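Local coordinates for hypothetical membrane protein (Corynebacterium glutamicum, PDB 6JSD), which binds heme b and, as an HtaA-family domain of a membrane protein, probably takes part in heme uptake, at residues L76-A81 with V98-M103; R112-T117 with S137-G142; A127-G132 with S160-L165. The protein carries 1 engineered substitution. All coordinates share one frame; numbering follows the deposited sequence.

Contact 1 (L76-A81 with V98-M103); sequences LDMQIA and VVSSDM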
loop_
_atom_site.group_PDB
_atom_site.type_symbol
_atom_site.label_atom_id
_atom_site.label_comp_id
_atom_site.label_asym_id
_atom_site.label_seq_id
_atom_site.Cartn_x
_atom_site.Cartn_y
_atom_site.Cartn_z
ATOM N N LEU A 76 5.302 8.697 -6.569
ATOM C CA LEU A 76 6.196 8.123 -5.573
ATOM C C LEU A 76 7.578 8.018 -6.203
ATOM O O LEU A 76 7.748 7.326 -7.208
ATOM C CB LEU A 76 5.676 6.757 -5.135
ATOM C CG LEU A 76 6.253 6.179 -3.849
ATOM C CD1 LEU A 76 6.178 7.221 -2.748
ATOM C CD2 LEU A 76 5.493 4.915 -3.460
ATOM N N ASP A 77 8.554 8.734 -5.645
ATOM C CA ASP A 77 9.900 8.762 -6.215
ATOM C C ASP A 77 10.914 8.928 -5.093
ATOM O O ASP A 77 10.909 9.945 -4.400
ATOM C CB ASP A 77 10.031 9.889 -7.230
ATOM C CG ASP A 77 11.184 9.681 -8.189
ATOM O OD1 ASP A 77 12.168 9.018 -7.830
ATOM O OD2 ASP A 77 11.110 10.189 -9.321
ATOM N N MET A 78 11.805 7.952 -4.933
ATOM C CA MET A 78 12.638 7.929 -3.740
ATOM C C MET A 78 13.930 7.189 -4.034
ATOM O O MET A 78 13.908 6.122 -4.664
ATOM C CB MET A 78 11.880 7.259 -2.590
ATOM C CG MET A 78 12.737 6.856 -1.420
ATOM S SD MET A 78 12.566 8.060 -0.103
ATOM C CE MET A 78 13.749 7.433 1.072
ATOM N N GLN A 79 15.045 7.742 -3.554
ATOM C CA GLN A 79 16.355 7.104 -3.682
ATOM C C GLN A 79 17.100 7.111 -2.352
ATOM O O GLN A 79 17.175 8.146 -1.684
ATOM C CB GLN A 79 17.211 7.800 -4.749
ATOM C CG GLN A 79 18.496 7.055 -5.047
ATOM C CD GLN A 79 19.462 7.866 -5.885
ATOM O OE1 GLN A 79 20.676 7.826 -5.664
ATOM N NE2 GLN A 79 18.928 8.617 -6.849
ATOM N N ILE A 80 17.676 5.958 -1.996
ATOM C CA ILE A 80 18.484 5.774 -0.791
ATOM C C ILE A 80 19.846 5.237 -1.214
ATOM O O ILE A 80 19.918 4.312 -2.030
ATOM C CB ILE A 80 17.807 4.795 0.188
ATOM C CG1 ILE A 80 16.478 5.365 0.658
ATOM C CG2 ILE A 80 18.707 4.484 1.386
ATOM C CD1 ILE A 80 15.662 4.356 1.442
ATOM N N ALA A 81 20.925 5.796 -0.656
ATOM C CA ALA A 81 22.254 5.343 -1.046
ATOM C C ALA A 81 23.215 5.325 0.134
ATOM O O ALA A 81 23.078 6.092 1.096
ATOM C CB ALA A 81 22.847 6.222 -2.165
ATOM N N VAL A 98 19.699 10.411 1.043
ATOM C CA VAL A 98 18.304 10.292 0.628
ATOM C C VAL A 98 17.967 11.420 -0.339
ATOM O O VAL A 98 18.271 12.587 -0.066
ATOM C CB VAL A 98 17.346 10.314 1.832
ATOM C CG1 VAL A 98 15.894 10.291 1.354
ATOM C CG2 VAL A 98 17.627 9.133 2.786
ATOM N N VAL A 99 17.345 11.060 -1.461
ATOM C CA VAL A 99 16.713 11.987 -2.391
ATOM C C VAL A 99 15.267 11.539 -2.538
ATOM O O VAL A 99 15.001 10.348 -2.728
ATOM C CB VAL A 99 17.429 12.012 -3.761
ATOM C CG1 VAL A 99 16.684 12.910 -4.752
ATOM C CG2 VAL A 99 18.884 12.478 -3.599
ATOM N N SER A 100 14.334 12.483 -2.437
ATOM C CA SER A 100 12.917 12.144 -2.491
ATOM C C SER A 100 12.141 13.228 -3.226
ATOM O O SER A 100 12.528 14.398 -3.217
ATOM C CB SER A 100 12.337 11.972 -1.088
ATOM O OG SER A 100 10.924 11.989 -1.129
ATOM N N SER A 101 11.036 12.828 -3.847
ATOM C CA SER A 101 10.096 13.757 -4.459
ATOM C C SER A 101 8.850 13.908 -3.592
ATOM O O SER A 101 8.472 12.997 -2.848
ATOM C CB SER A 101 9.685 13.293 -5.863
ATOM O OG SER A 101 10.776 13.359 -6.767
ATOM N N ASP A 102 8.213 15.074 -3.691
ATOM C CA ASP A 102 6.919 15.284 -3.064
ATOM C C ASP A 102 5.824 14.892 -4.056
ATOM O O ASP A 102 6.096 14.373 -5.142
ATOM C CB ASP A 102 6.779 16.730 -2.571
ATOM C CG ASP A 102 6.924 17.779 -3.689
ATOM O OD1 ASP A 102 6.808 17.433 -4.884
ATOM O OD2 ASP A 102 7.165 18.966 -3.363
ATOM N N MET A 103 4.568 15.144 -3.679
ATOM C CA MET A 103 3.446 14.839 -4.566
ATOM C C MET A 103 3.514 15.622 -5.878
ATOM O O MET A 103 2.992 15.162 -6.898
ATOM C CB MET A 103 2.123 15.135 -3.853
HETATM O O HOH W 1 7.843 10.458 -3.889
#
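Val99 O accepts from Gln79 N at 2.7 Å, the shortest bond that passes directly between the two segments, while Met78 CA approaches the same oxygen with a CA-H...O contact. Val99 N returns a bond to Gln79 O, so Gln79 and Val99 form an antiparallel hydrogen-bonded pair. Further along, Asp77 O accepts from Ser101 N at 2.9 Å. Beyond it the strands are joined through water: one molecule accepts from Asp77 N and lies 2.8 Å from Ser101 O, to which it probably donates. The segments lie in the beta hairpin of strands 77-88 and 91-101, here near its open end, and belong to the large antiparallel sheet of this HtaA domain. Side chains alternate between its faces. Met78, Ile80, Val98 and Ser100 share one face, where Met78 CG is anti to the backbone N (chi1 165°) and the chain then bends at chi2 (101°). This lays the thioether along the neighbouring strand: SD sits 4.0 Å from Ser100 CB, and the methyl CE reaches Val98 CG1 at 3.6 Å. The two side chains cross at an angle, and Phe146 also packs on Met78. Ser100 lies close to the heme-binding Phe149, and Met78 is in the wider surroundings of Tyr150, consistent with this face lying near the heme site; Leu76 packs on the axial heme ligand Tyr21 of the second subunit. On the other face Gln79 and Val99 stand beside each other, CB to CB at 4.3 Å. At the edge of the pairing Asp77 CB lies 3.6 Å from Ser101 OG, whereas the aspartate's OD1 is hydrogen-bonded to His68 on the adjoining strand.

Contact 2 (R112-T117 with S137-G142); sequences RTVVGT and SLSQSG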
loop_
_atom_site.group_PDB
_atom_site.type_symbol
_atom_site.label_atom_id
_atom_site.label_comp_id
_atom_site.label_asym_id
_atom_site.label_seq_id
_atom_site.Cartn_x
_atom_site.Cartn_y
_atom_site.Cartn_z
ATOM N N ARG A 112 23.090 13.333 3.478
ATOM C CA ARG A 112 23.318 12.280 4.462
ATOM C C ARG A 112 22.459 12.548 5.688
ATOM O O ARG A 112 22.610 13.587 6.334
ATOM C CB ARG A 112 24.795 12.223 4.849
ATOM C CG ARG A 112 25.145 10.986 5.636
ATOM C CD ARG A 112 26.444 10.393 5.164
ATOM N NE ARG A 112 26.622 9.048 5.686
ATOM C CZ ARG A 112 26.255 7.944 5.044
ATOM N NH1 ARG A 112 25.693 8.025 3.841
ATOM N NH2 ARG A 112 26.457 6.758 5.603
ATOM N N THR A 113 21.544 11.636 6.002
ATOM C CA THR A 113 20.630 11.866 7.114
ATOM C C THR A 113 20.357 10.577 7.890
ATOM O O THR A 113 20.517 9.460 7.382
ATOM C CB THR A 113 19.311 12.476 6.620
ATOM O OG1 THR A 113 18.354 12.477 7.688
ATOM C CG2 THR A 113 18.760 11.696 5.450
ATOM N N VAL A 114 19.948 10.757 9.146
ATOM C CA VAL A 114 19.468 9.660 9.978
ATOM C C VAL A 114 18.080 9.269 9.486
ATOM O O VAL A 114 17.114 10.013 9.670
ATOM C CB VAL A 114 19.435 10.041 11.463
ATOM C CG1 VAL A 114 18.766 8.929 12.272
ATOM C CG2 VAL A 114 20.842 10.304 11.981
ATOM N N VAL A 115 17.977 8.096 8.867
ATOM C CA VAL A 115 16.693 7.623 8.361
ATOM C C VAL A 115 15.844 7.047 9.488
ATOM O O VAL A 115 14.646 7.329 9.596
ATOM C CB VAL A 115 16.923 6.593 7.246
ATOM C CG1 VAL A 115 15.617 5.915 6.888
ATOM C CG2 VAL A 115 17.534 7.289 6.035
ATOM N N GLY A 116 16.445 6.221 10.335
ATOM C CA GLY A 116 15.732 5.702 11.485
ATOM C C GLY A 116 16.673 5.381 12.627
ATOM O O GLY A 116 17.881 5.197 12.439
ATOM N N THR A 117 16.102 5.323 13.824
ATOM C CA THR A 117 16.812 4.802 14.977
ATOM C C THR A 117 16.561 3.301 15.098
ATOM O O THR A 117 15.490 2.794 14.740
ATOM C CB THR A 117 16.376 5.526 16.247
ATOM O OG1 THR A 117 14.949 5.466 16.358
ATOM C CG2 THR A 117 16.817 6.986 16.199
ATOM N N SER A 137 12.764 2.473 13.460
ATOM C CA SER A 137 11.748 3.484 13.730
ATOM C C SER A 137 12.090 4.765 12.985
ATOM O O SER A 137 13.195 5.295 13.133
ATOM C CB SER A 137 11.644 3.768 15.228
ATOM O OG SER A 137 11.294 2.598 15.934
ATOM N N LEU A 138 11.143 5.264 12.200
ATOM C CA LEU A 138 11.369 6.490 11.451
ATOM C C LEU A 138 11.752 7.627 12.390
ATOM O O LEU A 138 11.074 7.876 13.391
ATOM C CB LEU A 138 10.108 6.864 10.672
ATOM C CG LEU A 138 10.317 7.962 9.640
ATOM C CD1 LEU A 138 11.311 7.477 8.597
ATOM C CD2 LEU A 138 8.987 8.333 8.997
ATOM N N SER A 139 12.837 8.324 12.062
ATOM C CA SER A 139 13.241 9.494 12.826
ATOM C C SER A 139 12.471 10.731 12.373
ATOM O O SER A 139 11.659 10.694 11.445
ATOM C CB SER A 139 14.743 9.725 12.688
ATOM O OG SER A 139 15.073 10.089 11.357
ATOM N N GLN A 140 12.733 11.854 13.042
ATOM C CA GLN A 140 12.152 13.126 12.621
ATOM C C GLN A 140 12.768 13.598 11.309
ATOM O O GLN A 140 12.052 13.974 10.376
ATOM C CB GLN A 140 12.339 14.178 13.718
ATOM C CG GLN A 140 12.076 15.617 13.275
ATOM C CD GLN A 140 10.602 15.982 13.277
ATOM O OE1 GLN A 140 9.838 15.516 14.122
ATOM N NE2 GLN A 140 10.196 16.821 12.327
ATOM N N SER A 141 14.101 13.577 11.216
ATOM C CA SER A 141 14.750 13.964 9.969
ATOM C C SER A 141 14.468 12.950 8.868
ATOM O O SER A 141 14.305 13.323 7.699
ATOM C CB SER A 141 16.253 14.135 10.185
ATOM O OG SER A 141 16.829 12.983 10.769
ATOM N N GLY A 142 14.398 11.662 9.223
ATOM C CA GLY A 142 13.942 10.666 8.267
ATOM C C GLY A 142 12.516 10.917 7.806
ATOM O O GLY A 142 12.185 10.712 6.637
#
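Thr117 and Ser137 form an antiparallel hydrogen-bonded pair, followed by the non-hydrogen-bonded pair Gly116-Leu138, after which segment 137-142 leaves the sheet and starts a helix. Thr117 N binds Ser137 O and Ser137 N binds Thr117 O, both at 3.0 Å. One residue past the bridges, Ser139 N still reaches Val115 O, almost straight at the hydrogen (177°). From here side chains take over. Val114 O is gripped by two hydroxyls of segment 137-142, with a weak third bond from Thr113 OG1: Ser141 OG, 3.2 Å from Val114 O, lies in the carbonyl plane on a lone pair, while Ser139 OG comes closer, at 2.6 Å, from above that plane. Ser139 OG stands between its own N and carbonyl carbon (chi1 67°), where it also accepts from Gly142 N at 2.7 Å. The one hydroxyl thus caps the helix and fastens it to the strand. Val114 CG1 rests 4.0 Å from Ser139 OG. The buried Leu138 brings CD1 to within 3.5 Å of Val115 O and lies close to the heme-binding Tyr150. Val115 and Gly116 both face Leu94 on strand 91-101. The contact therefore combines a classic beta bulge in strand 113-125 with a serine N-cap on helix 140-145, at the point where the chain leaves the sheet toward the heme-binding residues Phe149 and Tyr150.

Contact 3 (A127-G132 with S160-L165); sequences ATEASG and SFSATL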
loop_
_atom_site.group_PDB
_atom_site.type_symbol
_atom_site.label_atom_id
_atom_site.label_comp_id
_atom_site.label_asym_id
_atom_site.label_seq_id
_atom_site.Cartn_x
_atom_site.Cartn_y
_atom_site.Cartn_z
ATOM N N ALA A 127 35.871 -10.309 18.914
ATOM C CA ALA A 127 37.007 -9.741 18.198
ATOM C C ALA A 127 37.021 -10.123 16.725
ATOM O O ALA A 127 37.743 -9.499 15.944
ATOM C CB ALA A 127 38.313 -10.185 18.848
ATOM N N THR A 128 36.248 -11.130 16.324
ATOM C CA THR A 128 36.253 -11.576 14.944
ATOM C C THR A 128 34.953 -11.281 14.209
ATOM O O THR A 128 34.920 -11.424 12.983
ATOM C CB THR A 128 36.532 -13.084 14.857
ATOM O OG1 THR A 128 35.376 -13.800 15.313
ATOM C CG2 THR A 128 37.759 -13.480 15.712
ATOM N N GLU A 129 33.887 -10.877 14.904
ATOM C CA GLU A 129 32.610 -10.713 14.211
ATOM C C GLU A 129 31.655 -9.833 15.013
ATOM O O GLU A 129 31.682 -9.818 16.245
ATOM C CB GLU A 129 31.951 -12.074 13.933
ATOM C CG GLU A 129 31.423 -12.225 12.499
ATOM C CD GLU A 129 30.752 -13.560 12.239
ATOM O OE1 GLU A 129 29.503 -13.610 12.225
ATOM O OE2 GLU A 129 31.476 -14.559 12.045
ATOM N N ALA A 130 30.821 -9.085 14.284
ATOM C CA ALA A 130 29.714 -8.330 14.863
ATOM C C ALA A 130 28.489 -8.540 13.986
ATOM O O ALA A 130 28.568 -8.408 12.760
ATOM C CB ALA A 130 30.040 -6.831 14.976
ATOM N N SER A 131 27.363 -8.868 14.609
ATOM C CA SER A 131 26.155 -9.212 13.868
ATOM C C SER A 131 24.961 -8.771 14.690
ATOM O O SER A 131 25.081 -8.545 15.893
ATOM C CB SER A 131 26.078 -10.709 13.571
ATOM O OG SER A 131 25.910 -11.436 14.775
ATOM N N GLY A 132 23.806 -8.628 14.039
ATOM C CA GLY A 132 22.681 -8.090 14.776
ATOM C C GLY A 132 21.421 -8.004 13.949
ATOM O O GLY A 132 21.427 -8.181 12.727
ATOM N N SER A 160 18.989 -6.381 9.439
ATOM C CA SER A 160 19.968 -7.244 10.084
ATOM C C SER A 160 21.264 -7.167 9.300
ATOM O O SER A 160 21.278 -6.776 8.124
ATOM C CB SER A 160 19.481 -8.695 10.170
ATOM O OG SER A 160 19.345 -9.243 8.873
ATOM N N PHE A 161 22.360 -7.540 9.971
ATOM C CA PHE A 161 23.689 -7.420 9.393
ATOM C C PHE A 161 24.642 -8.412 10.048
ATOM O O PHE A 161 24.414 -8.894 11.161
ATOM C CB PHE A 161 24.246 -5.992 9.558
ATOM C CG PHE A 161 24.848 -5.731 10.915
ATOM C CD1 PHE A 161 24.040 -5.431 12.005
ATOM C CD2 PHE A 161 26.223 -5.804 11.111
ATOM C CE1 PHE A 161 24.589 -5.198 13.256
ATOM C CE2 PHE A 161 26.777 -5.578 12.373
ATOM C CZ PHE A 161 25.955 -5.268 13.437
ATOM N N SER A 162 25.741 -8.681 9.348
ATOM C CA SER A 162 26.841 -9.426 9.930
ATOM C C SER A 162 28.135 -8.923 9.304
ATOM O O SER A 162 28.182 -8.617 8.110
ATOM C CB SER A 162 26.662 -10.932 9.724
ATOM O OG SER A 162 27.606 -11.437 8.802
ATOM N N ALA A 163 29.177 -8.820 10.123
ATOM C CA ALA A 163 30.445 -8.291 9.666
ATOM C C ALA A 163 31.583 -9.071 10.308
ATOM O O ALA A 163 31.549 -9.362 11.508
ATOM C CB ALA A 163 30.563 -6.799 9.993
ATOM N N THR A 164 32.579 -9.418 9.500
ATOM C CA THR A 164 33.817 -9.987 10.008
ATOM C C THR A 164 34.817 -8.864 10.266
ATOM O O THR A 164 34.922 -7.910 9.482
ATOM C CB THR A 164 34.393 -11.010 9.026
ATOM O OG1 THR A 164 34.529 -10.406 7.740
ATOM C CG2 THR A 164 33.467 -12.205 8.899
ATOM N N LEU A 165 35.539 -8.978 11.381
ATOM C CA LEU A 165 36.427 -7.941 11.878
ATOM C C LEU A 165 37.882 -8.370 11.742
ATOM O O LEU A 165 38.192 -9.560 11.628
ATOM C CB LEU A 165 36.124 -7.620 13.348
ATOM C CG LEU A 165 34.669 -7.272 13.671
ATOM C CD1 LEU A 165 34.485 -6.948 15.181
ATOM C CD2 LEU A 165 34.141 -6.133 12.760
#
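Ala130 and Ala163 exchange two backbone hydrogen bonds, the shorter from Ala163 N to Ala130 O at 2.7 Å, and Gly132 and Phe161 exchange another two. The non-hydrogen-bonded pair Ser131-Ser162 lies between them and Glu129-Thr164 follows beyond Ala130-Ala163, strands 129-132 and 160-165 running antiparallel at 179°. At the turn end Leu165 N adds a bond to Thr128 O, but from well above the carbonyl plane (64°), just before strand 129-138 begins. CA-H...O contacts fill the intervals, among them Ser131 CA to Phe161 O at 3.2 Å.

The Phe161 ring packs against the Ser131-Gly132 backbone: chi1 of 82° sets CG between its own N and carbonyl carbon, turning the ring back under the opposing strand. One ring face is covered by Ser131 CA, a CH-pi contact 4.1 Å from the centroid, and by Gly132 N. Gly132 has no side chain to obstruct CE1, which lies 3.8 Å from Gly132 CA. Phe120 and Leu123 also pack on Phe161.

Apolar contacts are lighter: Leu165 CD1 reaches Ala130 CB at 4.5 Å, and on the opposite face Glu129 CG is near Thr164 CG2 and Ser131 CB meets Ser162 CB. Side chain also meets backbone, Leu165 CG lying 3.9 Å from Glu129 N and Glu129 CG against Ala163 O.

Strand 160-165 also pairs along its other edge with a strand of the second subunit, where Gln11 of that chain accepts from Ser160 OG. The contact thus separates a polar face from one carrying Ala130, Ala163 and Phe161, and its backbone bonding fixes strand 160-165 between strand 129-138 and the second subunit, into which the sheet runs on.

In the fold
Along the chain from the N terminus, contact 1 comes first, closing the hairpin of strands 77-88 and 91-101 before contact 2 opens. The two touch where Val98 packs on Thr113 and Val115, since strands 91-101 and 113-125 are neighbours in the sheet. Contact 2 then closes the hairpin of strands 113-125 and 129-138 at the start of helix 140-145. Contact 3 crosses it: segment 127-132 lies inside the loop of contact 2, but its partner 160-165 lies beyond. Both use strand 129-138, with centres about 23 Å apart. Together they tie one sheet from the heme-site side to the dimer edge, contacts 1 and 3 lying on opposite sides of the chain's centre.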